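Local structure of pectate lyase 1 (Juniperus ashei, 1PXZ) at residues Y41-T46 and L68-S73; S73-I78 and G96-L101; T91-G96 and I117-H122. The protein cleaves pectate by calcium-dependent elimination, with low activity, and is the major pollen allergen of mountain cedar. One frame throughout, in Å; residues are numbered along the deposited sequence.

Contact 1. Residues Y41-T46 and L68-S73; sequences YTVTST and LWIIFS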
# COMPACT_ATOMS: atom_id res chain seq x y z
N TYR A 41 8.83 0.61 -21.00
CA TYR A 41 8.44 -0.72 -21.47
C TYR A 41 6.93 -0.72 -21.69
O TYR A 41 6.15 -0.43 -20.77
CB TYR A 41 8.86 -1.83 -20.49
CG TYR A 41 8.37 -3.22 -20.91
CD1 TYR A 41 9.15 -4.02 -21.74
CD2 TYR A 41 7.16 -3.75 -20.48
CE1 TYR A 41 8.69 -5.28 -22.11
CE2 TYR A 41 6.69 -4.99 -20.84
CZ TYR A 41 7.48 -5.76 -21.67
OH TYR A 41 7.00 -7.00 -22.01
N THR A 42 6.47 -1.12 -22.87
CA THR A 42 5.03 -1.08 -23.10
C THR A 42 4.45 -2.48 -23.12
O THR A 42 4.96 -3.34 -23.85
CB THR A 42 4.67 -0.35 -24.42
OG1 THR A 42 5.18 1.00 -24.38
CG2 THR A 42 3.16 -0.30 -24.59
N VAL A 43 3.41 -2.69 -22.34
CA VAL A 43 2.64 -3.93 -22.36
C VAL A 43 1.67 -3.86 -23.54
O VAL A 43 0.80 -2.98 -23.55
CB VAL A 43 1.85 -4.19 -21.06
CG1 VAL A 43 1.07 -5.49 -21.18
CG2 VAL A 43 2.82 -4.23 -19.88
N THR A 44 1.89 -4.77 -24.50
CA THR A 44 1.02 -4.79 -25.67
C THR A 44 0.14 -6.04 -25.70
O THR A 44 -0.71 -6.14 -26.55
CB THR A 44 1.86 -4.76 -26.97
OG1 THR A 44 2.79 -5.85 -26.93
CG2 THR A 44 2.67 -3.47 -26.97
N SER A 45 0.34 -6.96 -24.77
CA SER A 45 -0.40 -8.22 -24.75
C SER A 45 -0.91 -8.56 -23.36
O SER A 45 -0.21 -8.25 -22.38
CB SER A 45 0.51 -9.36 -25.21
OG SER A 45 -0.10 -10.60 -24.91
N THR A 46 -2.07 -9.19 -23.29
CA THR A 46 -2.64 -9.55 -21.99
C THR A 46 -2.25 -10.95 -21.58
O THR A 46 -2.72 -11.45 -20.56
CB THR A 46 -4.18 -9.46 -22.04
OG1 THR A 46 -4.66 -10.37 -23.03
CG2 THR A 46 -4.61 -8.06 -22.48
N LEU A 68 13.02 -0.61 -15.51
CA LEU A 68 12.03 -0.37 -16.55
C LEU A 68 10.84 0.41 -15.98
O LEU A 68 10.48 0.14 -14.83
CB LEU A 68 11.47 -1.68 -17.13
CG LEU A 68 12.41 -2.52 -17.99
CD1 LEU A 68 11.66 -3.78 -18.43
CD2 LEU A 68 12.92 -1.70 -19.17
N TRP A 69 10.29 1.28 -16.81
CA TRP A 69 9.09 2.02 -16.45
C TRP A 69 7.97 1.43 -17.30
O TRP A 69 7.91 1.75 -18.49
CB TRP A 69 9.32 3.52 -16.65
CG TRP A 69 8.27 4.38 -16.02
CD1 TRP A 69 6.99 4.57 -16.44
CD2 TRP A 69 8.41 5.18 -14.83
NE1 TRP A 69 6.33 5.43 -15.59
CE2 TRP A 69 7.18 5.81 -14.60
CE3 TRP A 69 9.47 5.40 -13.94
CZ2 TRP A 69 6.95 6.68 -13.53
CZ3 TRP A 69 9.25 6.26 -12.87
CH2 TRP A 69 8.01 6.87 -12.68
N ILE A 70 7.16 0.59 -16.67
CA ILE A 70 6.15 -0.16 -17.43
C ILE A 70 4.83 0.58 -17.58
O ILE A 70 4.25 1.08 -16.61
CB ILE A 70 5.96 -1.55 -16.79
CG1 ILE A 70 7.27 -2.35 -16.77
CG2 ILE A 70 4.83 -2.33 -17.43
CD1 ILE A 70 7.28 -3.45 -15.72
N ILE A 71 4.39 0.67 -18.84
CA ILE A 71 3.13 1.34 -19.18
C ILE A 71 2.29 0.42 -20.07
O ILE A 71 2.75 -0.64 -20.48
CB ILE A 71 3.36 2.65 -19.94
CG1 ILE A 71 4.15 2.42 -21.24
CG2 ILE A 71 4.09 3.68 -19.08
CD1 ILE A 71 4.14 3.62 -22.16
N PHE A 72 1.06 0.81 -20.38
CA PHE A 72 0.15 -0.14 -21.06
C PHE A 72 -0.40 0.48 -22.34
O PHE A 72 -0.81 1.63 -22.31
CB PHE A 72 -0.96 -0.54 -20.10
CG PHE A 72 -0.48 -1.29 -18.86
CD1 PHE A 72 0.04 -0.59 -17.79
CD2 PHE A 72 -0.56 -2.67 -18.76
CE1 PHE A 72 0.49 -1.25 -16.65
CE2 PHE A 72 -0.11 -3.33 -17.64
CZ PHE A 72 0.41 -2.63 -16.55
N SER A 73 -0.39 -0.27 -23.44
CA SER A 73 -0.76 0.26 -24.75
C SER A 73 -2.25 0.44 -24.91
O SER A 73 -2.77 1.11 -25.81
CB SER A 73 -0.24 -0.70 -25.85
OG SER A 73 -1.06 -1.87 -25.83
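Two parallel strands, 41-43 and 68-72, stack here as rungs on successive turns of a right-handed parallel beta-helix, the fold of polysaccharide lyase family 1. On the face turned to helix 58-63, Tyr41 and Ile70 run side by side in the same direction. With CG anti to the backbone N (chi1 176°), the Tyr41 ring brings CD2 to 4.0 Å from Ile70 CG1, while Leu68 crosses obliquely and sets its CD1 4.0 Å from Tyr41 CB. The phenol reaches past this layer, its OH hydrogen-bonded to Thr57 O and Gly56 N. Val43 and Phe72 also point the same way, Val43 CB lying 3.7 Å from Phe72 CD2. The CG2 branch of Val43 leans across to Ile70 CG2 at 3.7 Å, so the aliphatic groups meet diagonally as well as directly from rung to rung; Leu58 touches Val43, Ile70 and Phe72. On the reverse face Thr42 and Ile71 cross obliquely, Thr42 OG1 against the CG1-CD1 arm of Ile71. Backbone hydrogen bonds link Tyr41 N to Trp69 O, Ile71 N to Tyr41 O and Val43 N to Ile71 O, the last almost straight (176°). Where the strands end, Ser73 grips one acceptor twice: its N lies 3.0 Å from Val43 O, and its OG, folded back between the backbone N and the carbonyl carbon, meets a lone pair of Val43 O in the carbonyl plane at 3.1 Å.

Contact 2. Residues S73-I78 and G96-L101; sequences SQNMNI and GADVHL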
# COMPACT_ATOMS: atom_id res chain seq x y z
N SER A 73 -0.39 -0.27 -23.44
CA SER A 73 -0.76 0.26 -24.75
C SER A 73 -2.25 0.44 -24.91
O SER A 73 -2.77 1.11 -25.81
CB SER A 73 -0.24 -0.70 -25.85
OG SER A 73 -1.06 -1.87 -25.83
N GLN A 74 -3.05 -0.14 -24.04
CA GLN A 74 -4.49 -0.07 -24.16
C GLN A 74 -5.15 -0.45 -22.84
O GLN A 74 -4.47 -0.99 -21.97
CB GLN A 74 -4.96 -1.07 -25.24
CG GLN A 74 -4.82 -2.50 -24.75
CD GLN A 74 -5.55 -3.53 -25.58
OE1 GLN A 74 -6.60 -4.07 -25.20
NE2 GLN A 74 -4.96 -3.83 -26.74
N ASN A 75 -6.45 -0.19 -22.75
CA ASN A 75 -7.15 -0.76 -21.59
C ASN A 75 -6.93 -2.27 -21.57
O ASN A 75 -6.96 -2.92 -22.63
CB ASN A 75 -8.64 -0.47 -21.65
CG ASN A 75 -9.04 0.97 -21.54
OD1 ASN A 75 -10.20 1.33 -21.79
ND2 ASN A 75 -8.13 1.84 -21.18
N MET A 76 -6.75 -2.85 -20.39
CA MET A 76 -6.47 -4.28 -20.28
C MET A 76 -7.04 -4.88 -19.01
O MET A 76 -6.73 -4.33 -17.94
CB MET A 76 -4.95 -4.49 -20.24
CG MET A 76 -4.32 -4.45 -21.62
SD MET A 76 -2.54 -4.81 -21.51
CE MET A 76 -2.10 -4.36 -23.20
N ASN A 77 -7.81 -5.95 -19.11
CA ASN A 77 -8.07 -6.80 -17.95
C ASN A 77 -7.12 -7.98 -18.01
O ASN A 77 -7.19 -8.78 -18.97
CB ASN A 77 -9.53 -7.28 -17.89
CG ASN A 77 -10.46 -6.09 -17.94
OD1 ASN A 77 -10.15 -5.04 -17.38
ND2 ASN A 77 -11.60 -6.20 -18.62
N ILE A 78 -6.22 -8.08 -17.05
CA ILE A 78 -5.23 -9.16 -17.11
C ILE A 78 -5.50 -10.19 -16.03
O ILE A 78 -5.66 -9.84 -14.85
CB ILE A 78 -3.79 -8.61 -16.98
CG1 ILE A 78 -3.32 -7.73 -18.13
CG2 ILE A 78 -2.84 -9.78 -16.73
CD1 ILE A 78 -2.10 -6.89 -17.85
N GLY A 96 -3.23 6.54 -18.12
CA GLY A 96 -3.44 6.58 -19.56
C GLY A 96 -4.14 5.34 -20.05
O GLY A 96 -4.48 5.22 -21.22
N ALA A 97 -4.38 4.39 -19.16
CA ALA A 97 -5.15 3.20 -19.50
C ALA A 97 -5.95 2.70 -18.30
O ALA A 97 -5.66 3.02 -17.14
CB ALA A 97 -4.24 2.07 -19.97
N ASP A 98 -6.98 1.91 -18.63
CA ASP A 98 -7.75 1.23 -17.59
C ASP A 98 -7.19 -0.17 -17.42
O ASP A 98 -7.62 -1.02 -18.20
CB ASP A 98 -9.21 1.12 -17.99
CG ASP A 98 -9.88 2.47 -18.12
OD1 ASP A 98 -9.34 3.44 -17.54
OD2 ASP A 98 -10.93 2.56 -18.80
N VAL A 99 -6.30 -0.34 -16.46
CA VAL A 99 -5.67 -1.63 -16.20
C VAL A 99 -6.24 -2.28 -14.95
O VAL A 99 -6.20 -1.66 -13.89
CB VAL A 99 -4.16 -1.40 -16.01
CG1 VAL A 99 -3.46 -2.71 -15.75
CG2 VAL A 99 -3.67 -0.66 -17.25
N HIS A 100 -6.74 -3.49 -15.12
CA HIS A 100 -7.36 -4.27 -14.07
C HIS A 100 -6.62 -5.60 -13.95
O HIS A 100 -6.61 -6.34 -14.94
CB HIS A 100 -8.84 -4.53 -14.33
CG HIS A 100 -9.72 -3.32 -14.23
ND1 HIS A 100 -9.75 -2.29 -15.13
CD2 HIS A 100 -10.64 -2.97 -13.29
CE1 HIS A 100 -10.62 -1.38 -14.76
NE2 HIS A 100 -11.18 -1.77 -13.63
N LEU A 101 -6.03 -5.85 -12.79
CA LEU A 101 -5.39 -7.11 -12.43
C LEU A 101 -6.23 -7.85 -11.40
O LEU A 101 -6.99 -7.22 -10.66
CB LEU A 101 -3.99 -6.89 -11.84
CG LEU A 101 -3.12 -5.87 -12.59
CD1 LEU A 101 -1.77 -5.65 -11.92
CD2 LEU A 101 -2.95 -6.35 -14.03
O HOH W 1 -9.77 -2.71 -18.62
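Backbone hydrogen bonds make the frame that joins strands 76-78 and 99-101 as parallel neighbours in the beta-helix. Met76 N gives to Asp98 O at 3.0 Å from above the carbonyl plane, whereas His100 N and Ile78 N approach Met76 O and His100 O nearly along their C=O axes. Val99 CA adds a CA-H...O contact to Met76 O.

Polar groups line the outward face. Asn77 and His100 lie side by side with amide and imidazole planes almost perpendicular (87°), and Asn77 OD1 comes 3.4 Å from His100 CB. A water donates to Asn77 OD1 at 2.7 Å and to Asp98 O at 2.8 Å, bridging the rungs beside the direct bond that Asp98 O takes from Met76. Two residues earlier in each segment, the Asn75 side-chain amide stacks on the Asp98 carboxylate with planes 19° apart, both side chains pointing the same way. The His100 ring is in turn stacked on His122 of the following coil.

Apolar contact belongs to the inward face, where Ile78 CB packs 3.8 Å from Leu101 CD2 and the two side chains run alongside each other.

The chemistry is thus divided: a hydrophobic interior and a polar, partly hydrated exterior, where an amide stacks on a carboxylate and an imidazole on the imidazole of the next coil, and Asp98 O is held by both a backbone N-H and a water.

Contact 3. Residues T91-G96 and I117-H122; sequences TIDGRG and ILHSLH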
# COMPACT_ATOMS: atom_id res chain seq x y z
N THR A 91 8.77 0.42 -12.23
CA THR A 91 7.51 1.14 -12.03
C THR A 91 6.46 0.41 -12.85
O THR A 91 6.74 0.09 -14.01
CB THR A 91 7.59 2.61 -12.46
OG1 THR A 91 8.55 3.24 -11.60
CG2 THR A 91 6.24 3.30 -12.30
N ILE A 92 5.32 0.13 -12.24
CA ILE A 92 4.17 -0.29 -13.10
C ILE A 92 3.22 0.89 -13.04
O ILE A 92 2.71 1.20 -11.97
CB ILE A 92 3.61 -1.62 -12.64
CG1 ILE A 92 4.73 -2.68 -12.50
CG2 ILE A 92 2.47 -2.09 -13.54
CD1 ILE A 92 4.20 -4.05 -12.11
N ASP A 93 3.02 1.56 -14.16
CA ASP A 93 2.32 2.84 -14.23
C ASP A 93 1.06 2.70 -15.07
O ASP A 93 1.15 2.62 -16.30
CB ASP A 93 3.31 3.88 -14.78
CG ASP A 93 2.77 5.23 -15.15
OD1 ASP A 93 1.61 5.60 -14.84
OD2 ASP A 93 3.49 6.04 -15.80
N GLY A 94 -0.12 2.70 -14.45
CA GLY A 94 -1.39 2.59 -15.16
C GLY A 94 -2.01 3.86 -15.70
O GLY A 94 -3.15 3.88 -16.18
N ARG A 95 -1.31 5.00 -15.63
CA ARG A 95 -1.88 6.23 -16.15
C ARG A 95 -2.06 6.11 -17.66
O ARG A 95 -1.12 5.65 -18.31
CB ARG A 95 -0.99 7.46 -15.86
CG ARG A 95 -1.05 7.81 -14.34
CD ARG A 95 -0.00 8.89 -14.05
NE ARG A 95 1.36 8.42 -14.35
CZ ARG A 95 2.45 9.15 -14.18
NH1 ARG A 95 2.35 10.40 -13.72
NH2 ARG A 95 3.65 8.65 -14.48
N GLY A 96 -3.23 6.54 -18.12
CA GLY A 96 -3.44 6.58 -19.56
C GLY A 96 -4.14 5.34 -20.05
O GLY A 96 -4.48 5.22 -21.22
N ILE A 117 7.70 1.03 -7.64
CA ILE A 117 6.56 1.92 -7.63
C ILE A 117 5.37 1.23 -8.32
O ILE A 117 5.49 0.79 -9.46
CB ILE A 117 6.83 3.26 -8.34
CG1 ILE A 117 7.95 4.08 -7.67
CG2 ILE A 117 5.58 4.10 -8.47
CD1 ILE A 117 8.36 5.28 -8.50
N LEU A 118 4.25 1.15 -7.62
CA LEU A 118 3.04 0.59 -8.23
C LEU A 118 2.02 1.73 -8.25
O LEU A 118 1.66 2.19 -7.18
CB LEU A 118 2.49 -0.60 -7.49
CG LEU A 118 3.43 -1.79 -7.31
CD1 LEU A 118 2.83 -2.82 -6.38
CD2 LEU A 118 3.76 -2.42 -8.67
N HIS A 119 1.61 2.16 -9.43
CA HIS A 119 0.81 3.36 -9.50
C HIS A 119 -0.32 3.27 -10.53
O HIS A 119 -0.09 2.83 -11.65
CB HIS A 119 1.75 4.50 -9.87
CG HIS A 119 1.15 5.81 -10.23
ND1 HIS A 119 0.82 6.76 -9.28
CD2 HIS A 119 0.85 6.36 -11.43
CE1 HIS A 119 0.32 7.83 -9.89
NE2 HIS A 119 0.32 7.61 -11.20
N SER A 120 -1.48 3.72 -10.10
CA SER A 120 -2.68 3.89 -10.91
C SER A 120 -3.17 2.61 -11.58
O SER A 120 -3.59 2.59 -12.75
CB SER A 120 -2.44 5.02 -11.93
OG SER A 120 -3.66 5.49 -12.46
N LEU A 121 -3.16 1.55 -10.78
CA LEU A 121 -3.70 0.26 -11.16
C LEU A 121 -5.02 -0.03 -10.46
O LEU A 121 -5.26 0.34 -9.30
CB LEU A 121 -2.75 -0.88 -10.82
CG LEU A 121 -1.31 -0.74 -11.31
CD1 LEU A 121 -0.42 -1.84 -10.74
CD2 LEU A 121 -1.33 -0.73 -12.85
N HIS A 122 -5.89 -0.75 -11.18
CA HIS A 122 -7.04 -1.35 -10.49
C HIS A 122 -6.68 -2.78 -10.10
O HIS A 122 -6.28 -3.54 -11.00
CB HIS A 122 -8.26 -1.40 -11.38
CG HIS A 122 -8.73 -0.12 -11.98
ND1 HIS A 122 -9.80 0.56 -11.42
CD2 HIS A 122 -8.32 0.59 -13.06
CE1 HIS A 122 -10.03 1.65 -12.14
NE2 HIS A 122 -9.15 1.70 -13.13
O HOH W 2 -5.39 5.10 -14.95
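The side chain of Arg95 curls over the edge of the His119 imidazole, its CD 3.1 Å from His119 NE2 and close to the ring plane. A bend at chi3 (-62°) turns the guanidinium back toward strand 90-93, 84° from the plane of that ring. There it forms a side-on salt bridge with Asp93: Arg95 NE lies 2.9 Å from Asp93 OD1 and Arg95 NH2 2.9 Å from Asp93 OD2, both meeting the carboxylate from above its plane. Asp93 OD1 also accepts from Arg95 N, closing an Asx turn, and stands at the ring edge of His119, 3.6 Å from its CD2. Next to this polar cluster, Gly94 N is hydrogen-bonded to His119 O at 2.8 Å in a nearly straight line. Gly94 CA sits 3.3 Å from Ser120 O, on the side where a beta carbon would clash with that oxygen. On the opposite face Ile92 CD1 touches Leu118 CD2 at 3.8 Å alongside, while Ile92 CG2 meets Leu121 CD1 crosswise.

A second shell fixes the charged groups. Asp93 OD2 takes a salt bridge from Arg18 and a hydrogen bond from Trp69 NE1, Trp8 forms a cation-pi contact with Arg95, and His119 ND1 is tied to Asp164, probably orienting its ring. With apolar side chains inside and a buried ion pair on the outer face, covered by the N-terminal segment, parallel strands 90-93 and 114-119 form successive rungs of a pectate lyase beta-helix.

The three contacts lie on one side of the chain's centre, their own centres about 10 Å apart. Contact 1 comes first along the chain and ends at Ser73, where contact 2 begins; contacts 2 and 3 alternate and share Gly96. Contacts 1 and 3 share a strand ladder, where the backbone of Ile70 is hydrogen-bonded to Thr91 and Asp93. Contact 2 lies on the next face of the coil, where strands 76-78 and 99-102 follow 68-72 and 90-93; Val99 and Leu101 are hydrogen-bonded through the backbone to His122. Phe72 joins all three inside, packing on Val99 and Ile92. They follow consecutive coils of the beta-helix; contacts 1 and 2 include part of an IgE-binding region, residues 71-83.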